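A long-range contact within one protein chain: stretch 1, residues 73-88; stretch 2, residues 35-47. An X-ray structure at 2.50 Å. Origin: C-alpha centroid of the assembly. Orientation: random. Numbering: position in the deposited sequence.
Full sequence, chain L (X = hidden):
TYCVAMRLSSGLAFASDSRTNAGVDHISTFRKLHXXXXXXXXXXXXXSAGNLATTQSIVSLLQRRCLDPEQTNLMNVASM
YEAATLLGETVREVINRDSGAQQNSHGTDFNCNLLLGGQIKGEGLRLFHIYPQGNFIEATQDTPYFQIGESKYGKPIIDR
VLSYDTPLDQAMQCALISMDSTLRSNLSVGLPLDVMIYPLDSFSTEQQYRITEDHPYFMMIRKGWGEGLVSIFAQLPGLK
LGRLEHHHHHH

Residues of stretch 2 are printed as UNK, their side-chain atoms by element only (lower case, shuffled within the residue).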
ATOM      1  N   ASN L  73     -33.873  12.905  -0.508  1.00 83.05           N
ATOM      2  CA  ASN L  73     -34.011  13.522   0.809  1.00 76.66           C
ATOM      3  C   ASN L  73     -35.124  12.860   1.598  1.00 72.16           C
ATOM      4  O   ASN L  73     -35.832  12.006   1.072  1.00 76.33           O
ATOM      5  CB  ASN L  73     -34.275  15.033   0.696  1.00 73.77           C
ATOM      6  CG  ASN L  73     -35.575  15.358  -0.025  1.00 72.95           C
ATOM      7  OD1 ASN L  73     -36.635  14.834   0.314  1.00 78.55           O
ATOM      8  ND2 ASN L  73     -35.496  16.226  -1.026  1.00 69.56           N
ATOM      9  N   LEU L  74     -35.310  13.288   2.843  1.00 72.64           N
ATOM     10  CA  LEU L  74     -36.268  12.637   3.738  1.00 70.33           C
ATOM     11  C   LEU L  74     -37.719  12.814   3.290  1.00 63.41           C
ATOM     12  O   LEU L  74     -38.608  12.147   3.806  1.00 64.45           O
ATOM     13  CB  LEU L  74     -36.090  13.170   5.167  1.00 53.32           C
ATOM     14  CG  LEU L  74     -34.849  12.658   5.914  1.00 60.83           C
ATOM     15  CD1 LEU L  74     -34.713  13.273   7.297  1.00 63.82           C
ATOM     16  CD2 LEU L  74     -34.930  11.141   6.048  1.00 48.76           C
ATOM     17  N   MET L  75     -37.957  13.682   2.314  1.00 63.78           N
ATOM     18  CA  MET L  75     -39.313  13.895   1.819  1.00 69.83           C
ATOM     19  C   MET L  75     -39.663  13.005   0.631  1.00 81.45           C
ATOM     20  O   MET L  75     -40.843  12.822   0.317  1.00 85.74           O
ATOM     21  CB  MET L  75     -39.514  15.362   1.464  1.00 74.21           C
ATOM     22  CG  MET L  75     -39.327  16.222   2.692  1.00 72.87           C
ATOM     23  SD  MET L  75     -40.432  15.775   4.047  1.00 78.84           S
ATOM     24  CE  MET L  75     -41.971  16.472   3.474  1.00 81.55           C
ATOM     25  N   ASN L  76     -38.641  12.496  -0.056  1.00 84.73           N
ATOM     26  CA  ASN L  76     -38.872  11.627  -1.210  1.00 84.01           C
ATOM     27  C   ASN L  76     -38.361  10.173  -1.070  1.00 79.36           C
ATOM     28  O   ASN L  76     -38.410   9.421  -2.038  1.00 77.12           O
ATOM     29  CB  ASN L  76     -38.285  12.268  -2.473  1.00 75.04           C
ATOM     30  CG  ASN L  76     -36.788  12.499  -2.385  1.00 78.37           C
ATOM     31  OD1 ASN L  76     -36.048  11.707  -1.790  1.00 69.98           O
ATOM     32  ND2 ASN L  76     -36.329  13.600  -2.989  1.00 74.41           N
ATOM     33  N   VAL L  77     -37.857   9.777   0.100  1.00 70.77           N
ATOM     34  CA  VAL L  77     -37.527   8.362   0.308  1.00 64.11           C
ATOM     35  C   VAL L  77     -38.858   7.602   0.381  1.00 65.32           C
ATOM     36  O   VAL L  77     -39.849   8.103   0.932  1.00 62.99           O
ATOM     37  CB  VAL L  77     -36.685   8.080   1.598  1.00 64.55           C
ATOM     38  CG1 VAL L  77     -35.267   8.627   1.448  1.00 61.92           C
ATOM     39  CG2 VAL L  77     -37.346   8.654   2.843  1.00 60.45           C
ATOM     40  N   ALA L  78     -38.893   6.418  -0.220  1.00 72.01           N
ATOM     41  CA  ALA L  78     -40.135   5.648  -0.329  1.00 76.95           C
ATOM     42  C   ALA L  78     -40.533   4.946   0.974  1.00 78.29           C
ATOM     43  O   ALA L  78     -41.722   4.750   1.231  1.00 73.73           O
ATOM     44  CB  ALA L  78     -40.028   4.638  -1.464  1.00 63.59           C
ATOM     45  N   SER L  79     -39.545   4.562   1.782  1.00 77.25           N
ATOM     46  CA  SER L  79     -39.798   3.862   3.048  1.00 67.23           C
ATOM     47  C   SER L  79     -38.913   4.376   4.189  1.00 76.11           C
ATOM     48  O   SER L  79     -37.933   5.087   3.971  1.00 85.53           O
ATOM     49  CB  SER L  79     -39.585   2.357   2.880  1.00 72.48           C
ATOM     50  OG  SER L  79     -38.221   2.059   2.635  1.00 77.79           O
ATOM     51  N   MET L  80     -39.279   4.010   5.409  1.00 73.63           N
ATOM     52  CA  MET L  80     -38.517   4.370   6.590  1.00 59.27           C
ATOM     53  C   MET L  80     -37.127   3.739   6.541  1.00 61.66           C
ATOM     54  O   MET L  80     -36.159   4.299   7.060  1.00 58.07           O
ATOM     55  CB  MET L  80     -39.258   3.915   7.847  1.00 64.07           C
ATOM     56  CG  MET L  80     -38.845   4.607   9.134  1.00 72.01           C
ATOM     57  SD  MET L  80     -39.291   6.335   9.058  1.00 67.39           S
ATOM     58  CE  MET L  80     -41.037   6.124   8.784  1.00 68.91           C
ATOM     59  N   TYR L  81     -37.030   2.581   5.893  1.00 63.58           N
ATOM     60  CA  TYR L  81     -35.751   1.904   5.743  1.00 57.39           C
ATOM     61  C   TYR L  81     -34.775   2.758   4.938  1.00 64.01           C
ATOM     62  O   TYR L  81     -33.583   2.820   5.264  1.00 56.52           O
ATOM     63  CB  TYR L  81     -35.926   0.528   5.073  1.00 50.74           C
ATOM     64  CG  TYR L  81     -34.616  -0.199   4.968  1.00 54.54           C
ATOM     65  CD1 TYR L  81     -33.796  -0.030   3.853  1.00 56.71           C
ATOM     66  CD2 TYR L  81     -34.170  -1.022   6.003  1.00 48.43           C
ATOM     67  CE1 TYR L  81     -32.572  -0.662   3.760  1.00 54.21           C
ATOM     68  CE2 TYR L  81     -32.947  -1.673   5.918  1.00 56.76           C
ATOM     69  CZ  TYR L  81     -32.150  -1.480   4.782  1.00 64.67           C
ATOM     70  OH  TYR L  81     -30.924  -2.097   4.654  1.00 63.99           O
ATOM     71  N   GLU L  82     -35.284   3.397   3.879  1.00 63.23           N
ATOM     72  CA  GLU L  82     -34.480   4.280   3.034  1.00 60.40           C
ATOM     73  C   GLU L  82     -34.137   5.549   3.788  1.00 53.53           C
ATOM     74  O   GLU L  82     -33.050   6.091   3.660  1.00 56.99           O
ATOM     75  CB  GLU L  82     -35.226   4.637   1.743  1.00 68.78           C
ATOM     76  CG  GLU L  82     -35.560   3.447   0.852  1.00 76.04           C
ATOM     77  CD  GLU L  82     -36.219   3.869  -0.446  1.00 94.73           C
ATOM     78  OE1 GLU L  82     -36.428   5.088  -0.632  1.00 99.52           O
ATOM     79  OE2 GLU L  82     -36.550   2.986  -1.269  1.00107.70           O
ATOM     80  N   ALA L  83     -35.067   5.997   4.617  1.00 57.62           N
ATOM     81  CA  ALA L  83     -34.819   7.144   5.464  1.00 59.82           C
ATOM     82  C   ALA L  83     -33.639   6.835   6.397  1.00 57.45           C
ATOM     83  O   ALA L  83     -32.772   7.678   6.611  1.00 69.73           O
ATOM     84  CB  ALA L  83     -36.052   7.493   6.242  1.00 57.11           C
ATOM     85  N   ALA L  84     -33.610   5.622   6.940  1.00 58.39           N
ATOM     86  CA  ALA L  84     -32.514   5.182   7.813  1.00 60.16           C
ATOM     87  C   ALA L  84     -31.165   5.109   7.110  1.00 63.87           C
ATOM     88  O   ALA L  84     -30.164   5.531   7.684  1.00 57.54           O
ATOM     89  CB  ALA L  84     -32.844   3.820   8.441  1.00 52.99           C
ATOM     90  N   THR L  85     -31.120   4.564   5.889  1.00 55.19           N
ATOM     91  CA  THR L  85     -29.855   4.539   5.146  1.00 64.75           C
ATOM     92  C   THR L  85     -29.407   5.987   4.897  1.00 64.74           C
ATOM     93  O   THR L  85     -28.216   6.288   4.916  1.00 56.11           O
ATOM     94  CB  THR L  85     -29.920   3.766   3.797  1.00 56.93           C
ATOM     95  OG1 THR L  85     -30.783   4.427   2.866  1.00 70.31           O
ATOM     96  CG2 THR L  85     -30.365   2.342   4.010  1.00 51.80           C
ATOM     97  N   LEU L  86     -30.373   6.867   4.640  1.00 60.69           N
ATOM     98  CA  LEU L  86     -30.084   8.269   4.376  1.00 59.61           C
ATOM     99  C   LEU L  86     -29.453   8.956   5.591  1.00 57.21           C
ATOM    100  O   LEU L  86     -28.488   9.712   5.467  1.00 63.74           O
ATOM    101  CB  LEU L  86     -31.363   8.997   3.961  1.00 59.92           C
ATOM    102  CG  LEU L  86     -31.165  10.476   3.620  1.00 58.07           C
ATOM    103  CD1 LEU L  86     -30.249  10.601   2.410  1.00 52.11           C
ATOM    104  CD2 LEU L  86     -32.486  11.193   3.374  1.00 55.99           C
ATOM    105  N   LEU L  87     -29.994   8.696   6.769  1.00 60.46           N
ATOM    106  CA  LEU L  87     -29.416   9.236   7.998  1.00 64.60           C
ATOM    107  C   LEU L  87     -27.993   8.703   8.210  1.00 54.56           C
ATOM    108  O   LEU L  87     -27.090   9.436   8.602  1.00 58.93           O
ATOM    109  CB  LEU L  87     -30.294   8.894   9.202  1.00 65.46           C
ATOM    110  CG  LEU L  87     -31.101  10.088   9.689  1.00 59.50           C
ATOM    111  CD1 LEU L  87     -32.123  10.467   8.630  1.00 57.76           C
ATOM    112  CD2 LEU L  87     -31.786   9.730  10.964  1.00 49.24           C
ATOM    113  N   GLY L  88     -27.814   7.411   7.968  1.00 47.70           N
ATOM    114  CA  GLY L  88     -26.516   6.794   8.118  1.00 55.22           C
ATOM    115  C   GLY L  88     -25.474   7.450   7.236  1.00 62.69           C
ATOM    116  O   GLY L  88     -24.340   7.671   7.677  1.00 60.09           O
ATOM    117  N   UNK L  35     -38.738  17.424  13.774  1.00 54.24           N
ATOM    118  CA  UNK L  35     -39.861  16.832  13.032  1.00 62.14           C
ATOM    119  C   UNK L  35     -39.755  16.982  11.527  1.00 67.22           C
ATOM    120  O   UNK L  35     -39.401  18.045  11.027  1.00 80.75           O
ATOM    121  c   UNK L  35     -41.182  17.458  13.475  1.00 72.57           C
ATOM    122  c   UNK L  35     -41.818  17.046  14.800  1.00 73.97           C
ATOM    123  c   UNK L  35     -42.231  15.588  14.784  1.00 70.79           C
ATOM    124  c   UNK L  35     -43.011  17.941  15.066  1.00 75.78           C
ATOM    125  N   UNK L  36     -40.098  15.926  10.799  1.00 67.84           N
ATOM    126  CA  UNK L  36     -40.205  16.048   9.349  1.00 69.40           C
ATOM    127  C   UNK L  36     -41.583  15.589   8.900  1.00 65.51           C
ATOM    128  O   UNK L  36     -41.902  14.390   8.935  1.00 62.80           O
ATOM    129  c   UNK L  36     -35.829  15.796  10.473  1.00 53.25           C
ATOM    130  c   UNK L  36     -37.714  15.743   8.976  1.00 47.88           C
ATOM    131  c   UNK L  36     -37.095  15.344  10.147  1.00 50.79           C
ATOM    132  c   UNK L  36     -37.064  16.646   8.157  1.00 50.81           C
ATOM    133  c   UNK L  36     -39.093  15.263   8.633  1.00 55.26           C
ATOM    134  c   UNK L  36     -35.180  16.689   9.637  1.00 51.13           C
ATOM    135  c   UNK L  36     -35.805  17.113   8.470  1.00 53.88           C
ATOM    136  N   UNK L  37     -42.406  16.565   8.519  1.00 59.87           N
ATOM    137  CA  UNK L  37     -43.815  16.308   8.300  1.00 65.91           C
ATOM    138  C   UNK L  37     -44.363  16.780   6.944  1.00 80.53           C
ATOM    139  O   UNK L  37     -44.149  17.921   6.540  1.00 89.90           O
ATOM    140  n   UNK L  37     -48.224  16.758  10.304  1.00 96.05           N
ATOM    141  c   UNK L  37     -44.647  16.951   9.402  1.00 62.99           C
ATOM    142  c   UNK L  37     -47.013  17.295  10.197  1.00 92.95           C
ATOM    143  o   UNK L  37     -46.623  18.217  10.916  1.00 97.96           O
ATOM    144  c   UNK L  37     -46.120  16.690   9.169  1.00 83.78           C
ATOM    145  N   UNK L  38     -45.093  15.896   6.268  1.00 77.01           N
ATOM    146  CA  UNK L  38     -45.915  16.287   5.129  1.00 87.42           C
ATOM    147  C   UNK L  38     -47.322  15.784   5.397  1.00 93.40           C
ATOM    148  O   UNK L  38     -47.583  14.583   5.268  1.00102.16           O
ATOM    149  c   UNK L  38     -45.290  16.132   1.329  1.00104.51           C
ATOM    150  n   UNK L  38     -45.899  16.441   0.182  1.00113.38           N
ATOM    151  c   UNK L  38     -45.399  15.723   3.819  1.00 91.20           C
ATOM    152  c   UNK L  38     -46.104  16.295   2.598  1.00 89.60           C
ATOM    153  o   UNK L  38     -44.124  15.743   1.375  1.00105.60           O
ATOM    154  N   UNK L  39     -48.232  16.699   5.777  1.00 88.62           N
ATOM    155  CA  UNK L  39     -49.588  16.374   6.240  1.00 79.16           C
ATOM    156  C   UNK L  39     -50.359  15.424   5.310  1.00 78.75           C
ATOM    157  O   UNK L  39     -50.475  15.649   4.098  1.00 71.30           O
ATOM    158  c   UNK L  39     -49.403  18.694   5.560  1.00 84.31           C
ATOM    159  c   UNK L  39     -50.270  17.747   6.327  1.00 73.09           C
ATOM    160  c   UNK L  39     -48.009  18.154   5.734  1.00 87.20           C
ATOM    161  N   UNK L  40     -50.869  14.351   5.913  1.00 76.13           N
ATOM    162  CA  UNK L  40     -51.624  13.329   5.216  1.00 70.71           C
ATOM    163  C   UNK L  40     -50.777  12.260   4.557  1.00 78.12           C
ATOM    164  O   UNK L  40     -51.304  11.294   4.001  1.00 93.55           O
ATOM    165  N   UNK L  41     -49.461  12.414   4.622  1.00 73.71           N
ATOM    166  CA  UNK L  41     -48.576  11.499   3.911  1.00 76.45           C
ATOM    167  C   UNK L  41     -47.408  10.923   4.698  1.00 78.46           C
ATOM    168  O   UNK L  41     -47.076   9.748   4.553  1.00 75.66           O
ATOM    169  c   UNK L  41     -47.340  11.248   1.710  1.00 77.84           C
ATOM    170  c   UNK L  41     -48.024  12.198   2.673  1.00 69.11           C
ATOM    171  o   UNK L  41     -45.250  10.086   1.681  1.00 84.41           O
ATOM    172  c   UNK L  41     -45.845  11.152   1.955  1.00 90.00           C
ATOM    173  o   UNK L  41     -45.265  12.159   2.410  1.00102.08           O
ATOM    174  N   UNK L  42     -46.776  11.748   5.524  1.00 82.07           N
ATOM    175  CA  UNK L  42     -45.567  11.310   6.208  1.00 72.87           C
ATOM    176  C   UNK L  42     -45.241  12.081   7.473  1.00 73.76           C
ATOM    177  O   UNK L  42     -45.451  13.287   7.543  1.00 74.60           O
ATOM    178  c   UNK L  42     -43.016  11.563   5.616  1.00 65.35           C
ATOM    179  n   UNK L  42     -42.629  11.235   3.214  1.00 70.10           N
ATOM    180  c   UNK L  42     -42.201  12.012   4.378  1.00 62.34           C
ATOM    181  c   UNK L  42     -44.438  11.417   5.181  1.00 75.17           C
ATOM    182  c   UNK L  42     -41.835  10.485   2.451  1.00 68.38           C
ATOM    183  n   UNK L  42     -40.526  10.430   2.666  1.00 64.25           N
ATOM    184  n   UNK L  42     -42.354   9.793   1.453  1.00 56.61           N
ATOM    185  N   UNK L  43     -44.747  11.358   8.480  1.00 73.66           N
ATOM    186  CA  UNK L  43     -44.259  11.945   9.727  1.00 69.02           C
ATOM    187  C   UNK L  43     -43.010  11.229  10.246  1.00 65.51           C
ATOM    188  O   UNK L  43     -43.058  10.063  10.624  1.00 66.00           O
ATOM    189  c   UNK L  43     -44.812  12.519  12.117  1.00 60.47           C
ATOM    190  c   UNK L  43     -45.351  11.941  10.813  1.00 67.76           C
ATOM    191  o   UNK L  43     -46.442  12.759  10.377  1.00 64.73           O
ATOM    192  N   UNK L  44     -41.887  11.927  10.236  1.00 68.86           N
ATOM    193  CA  UNK L  44     -40.618  11.368  10.686  1.00 52.75           C
ATOM    194  C   UNK L  44     -40.041  12.172  11.853  1.00 55.96           C
ATOM    195  O   UNK L  44     -40.001  13.409  11.806  1.00 58.18           O
ATOM    196  c   UNK L  44     -38.503  10.302   7.585  1.00 63.33           C
ATOM    197  c   UNK L  44     -40.967   9.978   7.863  1.00 70.55           C
ATOM    198  c   UNK L  44     -39.623  11.331   9.537  1.00 60.51           C
ATOM    199  c   UNK L  44     -39.642  10.140   8.584  1.00 71.85           C
ATOM    200  N   UNK L  45     -39.615  11.459  12.894  1.00 54.06           N
ATOM    201  CA  UNK L  45     -39.021  12.049  14.095  1.00 55.18           C
ATOM    202  C   UNK L  45     -37.565  11.638  14.261  1.00 56.80           C
ATOM    203  O   UNK L  45     -37.234  10.446  14.204  1.00 56.75           O
ATOM    204  c   UNK L  45     -39.792  11.638  15.371  1.00 49.02           C
ATOM    205  c   UNK L  45     -41.233  12.092  15.281  1.00 55.22           C
ATOM    206  c   UNK L  45     -39.129  12.215  16.617  1.00 46.43           C
ATOM    207  N   UNK L  46     -36.702  12.626  14.478  1.00 52.48           N
ATOM    208  CA  UNK L  46     -35.290  12.363  14.724  1.00 53.81           C
ATOM    209  C   UNK L  46     -34.874  12.853  16.106  1.00 51.55           C
ATOM    210  O   UNK L  46     -35.086  14.023  16.438  1.00 55.61           O
ATOM    211  c   UNK L  46     -34.733  12.537  12.270  1.00 61.60           C
ATOM    212  c   UNK L  46     -32.941  12.819  13.995  1.00 49.12           C
ATOM    213  c   UNK L  46     -34.404  13.050  13.673  1.00 53.66           C
ATOM    214  N   UNK L  47     -34.276  11.983  16.915  1.00 56.36           N
ATOM    215  CA  UNK L  47     -33.821  12.408  18.237  1.00 51.12           C
ATOM    216  C   UNK L  47     -32.302  12.380  18.359  1.00 51.90           C
ATOM    217  O   UNK L  47     -31.655  11.450  17.872  1.00 58.65           O
ATOM    218  n   UNK L  47     -37.062  11.002  21.525  1.00 59.59           N
ATOM    219  c   UNK L  47     -35.939  11.766  19.512  1.00 50.70           C
ATOM    220  o   UNK L  47     -36.638   9.505  19.900  1.00 65.95           O
ATOM    221  c   UNK L  47     -34.449  11.527  19.313  1.00 48.05           C
ATOM    222  c   UNK L  47     -36.584  10.660  20.332  1.00 62.33           C
TER

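Position 35 carries four carbons forked at the second and reaches nothing on stretch 1: Leu35, partly exposed in a strand that began earlier in the chain, where an extended backbone readily accepts a leucine. Position 36 has one carbon leading to a six-carbon ring, and the methyl CD1 of Leu74 sits 4.0 Å from the ring centroid, almost on its normal. This is Phe36, whose flat face offers the methyl a CH-pi contact. At 37, three carbons end in one oxygen and one nitrogen, and the CA-to-CB bond points away from stretch 1, which fits Gln37; its amide is hydrogen-bonded elsewhere in the structure.

Position 38 has the same composition, but its CA-to-CB bond points toward stretch 1. It is Gln38, with OE1 3.1 Å from Met75 CE at an exposed margin where a polar group can remain. Position 39 closes three carbons onto its own backbone nitrogen, so it is Pro39, whose ring restrains phi, here -50°. Position 40 has no side-chain atoms and a phi of 85°, a value that favours glycine: Gly40. Together they lie in the turn between the two strands.

Three carbons ending in two oxygens mark position 41 as Glu41, a carboxylate that makes no contact of its own with stretch 1. Position 42 runs three carbons, a nitrogen, then a carbon bearing two more nitrogens, and its end lies among the backbone carbonyls of stretch 1. Only arginine has this pattern. Arg42 NH1 donates to Leu74 O (2.8 Å) and Val77 O (3.0 Å), and NH2 of Arg42 also donates to Val77 O (3.1 Å). Met75 O lies over one face of the guanidinium, 3.3 Å from Arg42 CZ. Glu41 balances the charge through a salt bridge, its OE1 2.9 Å from Arg42 NE.

Position 43, one carbon bearing an oxygen and a carbon, has its CA-to-CB bond pointing away: Thr43, beta-branched and at home in a strand, its OG1 weakly hydrogen-bonded to Arg42 O. At 44, four carbons forked at the second meet Leu74, Met80 and Ala83. Leu44 suits this greasy site, its CD2 4.0 Å from both Leu74 CD2 and Ala83 CB. Position 45, a three-carbon fork, is Val45, out of reach but likewise beta-branched and buried. Position 46 has the same fork, but its CA-to-CB bond points toward stretch 1; Val46 places CG2 4.3 Å from Leu87 CD2. Position 47, three carbons ending in an oxygen and a nitrogen, is Gln47, beyond contact; though buried, its NE2 is hydrogen-bonded elsewhere in the structure.

The contact combines two chemistries. Phe36, Leu44 and Val46 build an apolar surface against the loop and the helix, whose axis runs 35° from that of strand 42-47. Arg42 meanwhile ties down the loop before the helix by donating to the carbonyls of Leu74 and Val77, while Glu41, in the turn of its own stretch, holds the guanidinium through NE and NH2.

Stretch 2 35-47: LFQQPGERTLVVQ
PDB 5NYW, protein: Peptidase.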